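Local coordinates for Na Glutathione S-transferase 1 (Necator americanus, PDB 2ON7), which probably catalyses the conjugation of glutathione to electrophilic compounds, as a glutathione S-transferase of a human hookworm, at residues T154-D157 and L158-S161; N164-M167 and L168-P172. One frame throughout, in Å; residues are numbered along the deposited sequence.

Interaction 1 of 2, residues T154-D157 and L158-S161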
loop_
_atom_site.group_PDB
_atom_site.type_symbol
_atom_site.label_atom_id
_atom_site.label_comp_id
_atom_site.label_asym_id
_atom_site.label_seq_id
_atom_site.Cartn_x
_atom_site.Cartn_y
_atom_site.Cartn_z
ATOM N N THR A 154 -13.905 10.178 -3.164
ATOM C CA THR A 154 -13.405 8.837 -2.903
ATOM C C THR A 154 -12.552 8.923 -1.644
ATOM O O THR A 154 -12.219 10.029 -1.207
ATOM C CB THR A 154 -12.520 8.298 -4.062
ATOM O OG1 THR A 154 -11.285 9.016 -4.085
ATOM C CG2 THR A 154 -13.211 8.417 -5.426
ATOM N N TRP A 155 -12.176 7.775 -1.077
ATOM C CA TRP A 155 -11.390 7.728 0.164
ATOM C C TRP A 155 -10.025 8.417 0.147
ATOM O O TRP A 155 -9.567 8.828 1.212
ATOM C CB TRP A 155 -11.254 6.266 0.703
ATOM C CG TRP A 155 -10.525 5.250 -0.153
ATOM C CD1 TRP A 155 -11.014 4.591 -1.258
ATOM C CD2 TRP A 155 -9.201 4.718 0.066
ATOM N NE1 TRP A 155 -10.061 3.717 -1.744
ATOM C CE2 TRP A 155 -8.949 3.778 -0.948
ATOM C CE3 TRP A 155 -8.200 4.962 1.026
ATOM C CZ2 TRP A 155 -7.726 3.086 -1.047
ATOM C CZ3 TRP A 155 -6.984 4.262 0.947
ATOM C CH2 TRP A 155 -6.764 3.321 -0.084
ATOM N N VAL A 156 -9.320 8.503 -0.999
ATOM C CA VAL A 156 -8.051 9.267 -1.008
ATOM C C VAL A 156 -8.254 10.752 -0.699
ATOM O O VAL A 156 -7.404 11.356 -0.059
ATOM C CB VAL A 156 -7.274 9.326 -2.350
ATOM C CG1 VAL A 156 -6.000 8.549 -2.270
ATOM C CG2 VAL A 156 -8.122 9.096 -3.544
ATOM N N ASP A 157 -9.321 11.347 -1.225
ATOM C CA ASP A 157 -9.678 12.733 -0.880
ATOM C C ASP A 157 -9.510 13.009 0.659
ATOM O O ASP A 157 -8.974 14.032 1.070
ATOM C CB ASP A 157 -11.096 13.034 -1.384
ATOM C CG ASP A 157 -11.176 13.043 -2.938
ATOM O OD1 ASP A 157 -12.086 12.425 -3.533
ATOM O OD2 ASP A 157 -10.276 13.666 -3.565
ATOM N N LEU A 158 -9.902 12.036 1.473
ATOM C CA LEU A 158 -9.927 12.142 2.922
ATOM C C LEU A 158 -8.554 11.977 3.509
ATOM O O LEU A 158 -8.128 12.771 4.348
ATOM C CB LEU A 158 -10.864 11.074 3.501
ATOM C CG LEU A 158 -12.256 10.892 2.925
ATOM C CD1 LEU A 158 -12.839 9.617 3.529
ATOM C CD2 LEU A 158 -13.126 12.105 3.281
ATOM N N LEU A 159 -7.872 10.932 3.060
ATOM C CA LEU A 159 -6.484 10.708 3.412
ATOM C C LEU A 159 -5.652 11.971 3.335
ATOM O O LEU A 159 -4.984 12.354 4.319
ATOM C CB LEU A 159 -5.869 9.670 2.478
ATOM C CG LEU A 159 -5.930 8.184 2.811
ATOM C CD1 LEU A 159 -5.079 7.439 1.759
ATOM C CD2 LEU A 159 -5.497 7.853 4.310
ATOM N N VAL A 160 -5.695 12.588 2.163
ATOM C CA VAL A 160 -4.869 13.753 1.782
ATOM C C VAL A 160 -5.375 15.070 2.397
ATOM O O VAL A 160 -4.585 15.865 2.918
ATOM C CB VAL A 160 -4.817 13.889 0.213
ATOM C CG1 VAL A 160 -4.058 15.104 -0.234
ATOM C CG2 VAL A 160 -4.270 12.616 -0.430
ATOM N N SER A 161 -6.683 15.319 2.329
ATOM C CA SER A 161 -7.224 16.502 3.005
ATOM C C SER A 161 -6.954 16.466 4.540
ATOM O O SER A 161 -6.414 17.393 5.098
ATOM C CB SER A 161 -8.688 16.703 2.672
ATOM O OG SER A 161 -9.462 15.669 3.180
#
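L159 lies alongside W155, one turn on, near the N-terminal end of helix 155-168, and the two side chains point the same way. From its CB, 3.4 Å from V156 O, the L159 chain rises past the carbonyl oxygen of W155, which CG approaches at 4.0 Å. The CD1 methyl then meets the six-membered part of the indole obliquely, with CZ3 of W155 at 3.8 Å. The W155 ring is turned back over its own backbone, CG standing between N and the carbonyl carbon (chi1 63°), and beyond L159 it packs on helices 64-75 and 82-109. In the backbone between them, L159 N gives W155 O a nearly straight bond, while L158 N makes a bent one to the same oxygen.

D157 faces back along the chain: its OD1 accepts T154 N at 2.9 Å, on the anti side of the carboxylate. This is the N3-side-chain-to-N-cap-amide half of a capping box; the reciprocal bond is not formed, T154 OG1 being 4.2 Å from D157 N. L158 touching L153 adds the apolar contact of a hydrophobic staple. The other carboxylate oxygen, OD2, accepts L148 N. On the C-terminal side of D157, S161 OG and S161 N bond D157 O from opposite faces of its plane, OG at 2.7 Å. Taken together, a buried carboxylate gripped by two backbone N-H groups, and perhaps stabilised by the helix dipole, pins the first turn to the preceding loop.

Interaction 2 of 2, residues N164-M167 and L168-P172; sequences NATM and LTFVP
The C-terminal end of helix 155-168 unwinds here into the loop that leads to helix 179-189, and the carbonyls of N164, T166 and M167 accept amides that follow. L168 N makes a regular, almost straight bond to N164 O at 3.0 Å. T169 N then turns from A165 O, 3.6 Å away, to T166 O, with an N-H...O angle of only 135°, a bond of 3-10 spacing. M167 O accepts V171 N at 2.7 Å; F170 N is also close to it, but that distance is so short that its detail is doubtful.

The side chains follow the same turn. M167 is bent at chi2 (-67°) and chi3 (-39°), which folds its tip forward along the chain, and its CE methyl lies beside V171, nearest to CG2, although the modelled 3.3 Å from CE to CG2 is shorter than normal methyl contact and the exact separation is doubtful. Both residues face L125 of helix 117-141 and F105 of helix 82-109. CG of L168 sits 3.3 Å from N164 O. Separately, the F170 ring approaches the T166 carbonyl obliquely, CD1 being 3.8 Å from T166 O. T166 OG1 is bonded to R12 NH2 and to E162 O, so the helix end also reaches the N-terminal part of the chain. Chemically, the helix ends with its backbone bonds shifting from regular to 3-10 spacing, while M167 and V171 form an apolar pair that packs on two neighbouring helices.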
loop_
_atom_site.group_PDB
_atom_site.type_symbol
_atom_site.label_atom_id
_atom_site.label_comp_id
_atom_site.label_asym_id
_atom_site.label_seq_id
_atom_site.Cartn_x
_atom_site.Cartn_y
_atom_site.Cartn_z
ATOM N N ASN A 164 -3.166 17.063 5.415
ATOM C CA ASN A 164 -2.793 18.450 5.232
ATOM C C ASN A 164 -3.237 19.324 6.407
ATOM O O ASN A 164 -2.482 20.166 6.909
ATOM C CB ASN A 164 -3.361 18.962 3.900
ATOM C CG ASN A 164 -2.698 18.307 2.709
ATOM O OD1 ASN A 164 -3.169 18.420 1.557
ATOM N ND2 ASN A 164 -1.563 17.627 2.973
ATOM N N ALA A 165 -4.469 19.081 6.838
ATOM C CA ALA A 165 -5.076 19.765 7.950
ATOM C C ALA A 165 -4.217 19.541 9.200
ATOM O O ALA A 165 -3.748 20.483 9.810
ATOM C CB ALA A 165 -6.460 19.251 8.122
ATOM N N THR A 166 -3.968 18.283 9.542
ATOM C CA THR A 166 -3.011 17.919 10.617
ATOM C C THR A 166 -1.629 18.618 10.488
ATOM O O THR A 166 -1.169 19.255 11.440
ATOM C CB THR A 166 -2.828 16.382 10.673
ATOM O OG1 THR A 166 -4.078 15.767 10.985
ATOM C CG2 THR A 166 -1.763 15.970 11.717
ATOM N N MET A 167 -0.983 18.507 9.322
ATOM C CA MET A 167 0.301 19.201 9.081
ATOM C C MET A 167 0.308 20.708 9.401
ATOM O O MET A 167 1.150 21.150 10.182
ATOM C CB MET A 167 0.860 18.933 7.666
ATOM C CG MET A 167 1.412 17.514 7.532
ATOM S SD MET A 167 2.909 17.282 8.583
ATOM C CE MET A 167 3.734 18.824 8.400
ATOM N N LEU A 168 -0.638 21.469 8.846
ATOM C CA LEU A 168 -0.799 22.906 9.186
ATOM C C LEU A 168 -0.672 23.202 10.694
ATOM O O LEU A 168 -0.239 24.268 11.104
ATOM C CB LEU A 168 -2.137 23.462 8.644
ATOM C CG LEU A 168 -2.353 23.422 7.121
ATOM C CD1 LEU A 168 -3.498 24.319 6.661
ATOM C CD2 LEU A 168 -1.070 23.834 6.415
ATOM N N THR A 169 -1.068 22.239 11.506
ATOM C CA THR A 169 -0.974 22.346 12.949
ATOM C C THR A 169 0.474 22.177 13.469
ATOM O O THR A 169 0.770 22.499 14.621
ATOM C CB THR A 169 -1.908 21.298 13.581
ATOM O OG1 THR A 169 -3.259 21.569 13.167
ATOM C CG2 THR A 169 -1.849 21.392 15.027
ATOM N N PHE A 170 1.361 21.657 12.614
ATOM C CA PHE A 170 2.777 21.495 12.966
ATOM C C PHE A 170 3.695 22.355 12.126
ATOM O O PHE A 170 4.733 22.805 12.597
ATOM C CB PHE A 170 3.203 20.030 12.884
ATOM C CG PHE A 170 2.597 19.173 13.954
ATOM C CD1 PHE A 170 1.686 18.181 13.628
ATOM C CD2 PHE A 170 2.902 19.385 15.285
ATOM C CE1 PHE A 170 1.113 17.386 14.607
ATOM C CE2 PHE A 170 2.328 18.601 16.266
ATOM C CZ PHE A 170 1.421 17.599 15.915
ATOM N N VAL A 171 3.289 22.583 10.879
ATOM C CA VAL A 171 4.044 23.351 9.906
ATOM C C VAL A 171 3.108 24.369 9.233
ATOM O O VAL A 171 2.515 24.071 8.183
ATOM C CB VAL A 171 4.714 22.415 8.855
ATOM C CG1 VAL A 171 5.590 23.203 7.935
ATOM C CG2 VAL A 171 5.529 21.288 9.545
ATOM N N PRO A 172 2.983 25.578 9.828
ATOM C CA PRO A 172 2.036 26.614 9.369
ATOM C C PRO A 172 2.120 26.974 7.862
ATOM O O PRO A 172 1.109 27.320 7.260
ATOM C CB PRO A 172 2.374 27.840 10.268
ATOM C CG PRO A 172 3.739 27.551 10.859
ATOM C CD PRO A 172 3.771 26.040 10.988
#

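Followed from the N terminus, the chain first lays down helices 16-25, 64-75 and 82-109, against which interaction 1 later packs as helix 155-168 begins. Both contacts are local: neither closes a long loop, they neither nest nor cross, and interaction 1 ends before interaction 2 opens. Their centres are about 16 Å apart, at opposite ends of the same helix. Residues 154-161 face helices from the N-terminal half of the chain, including helices 16-25 and 64-75 of the thioredoxin-like N-terminal domain. Residues 164-172 meet helices 117-141 and 179-189. Helix 82-109 touches both, so helix 155-168 runs through the interior of the C-terminal domain with a capped start and a packed exit.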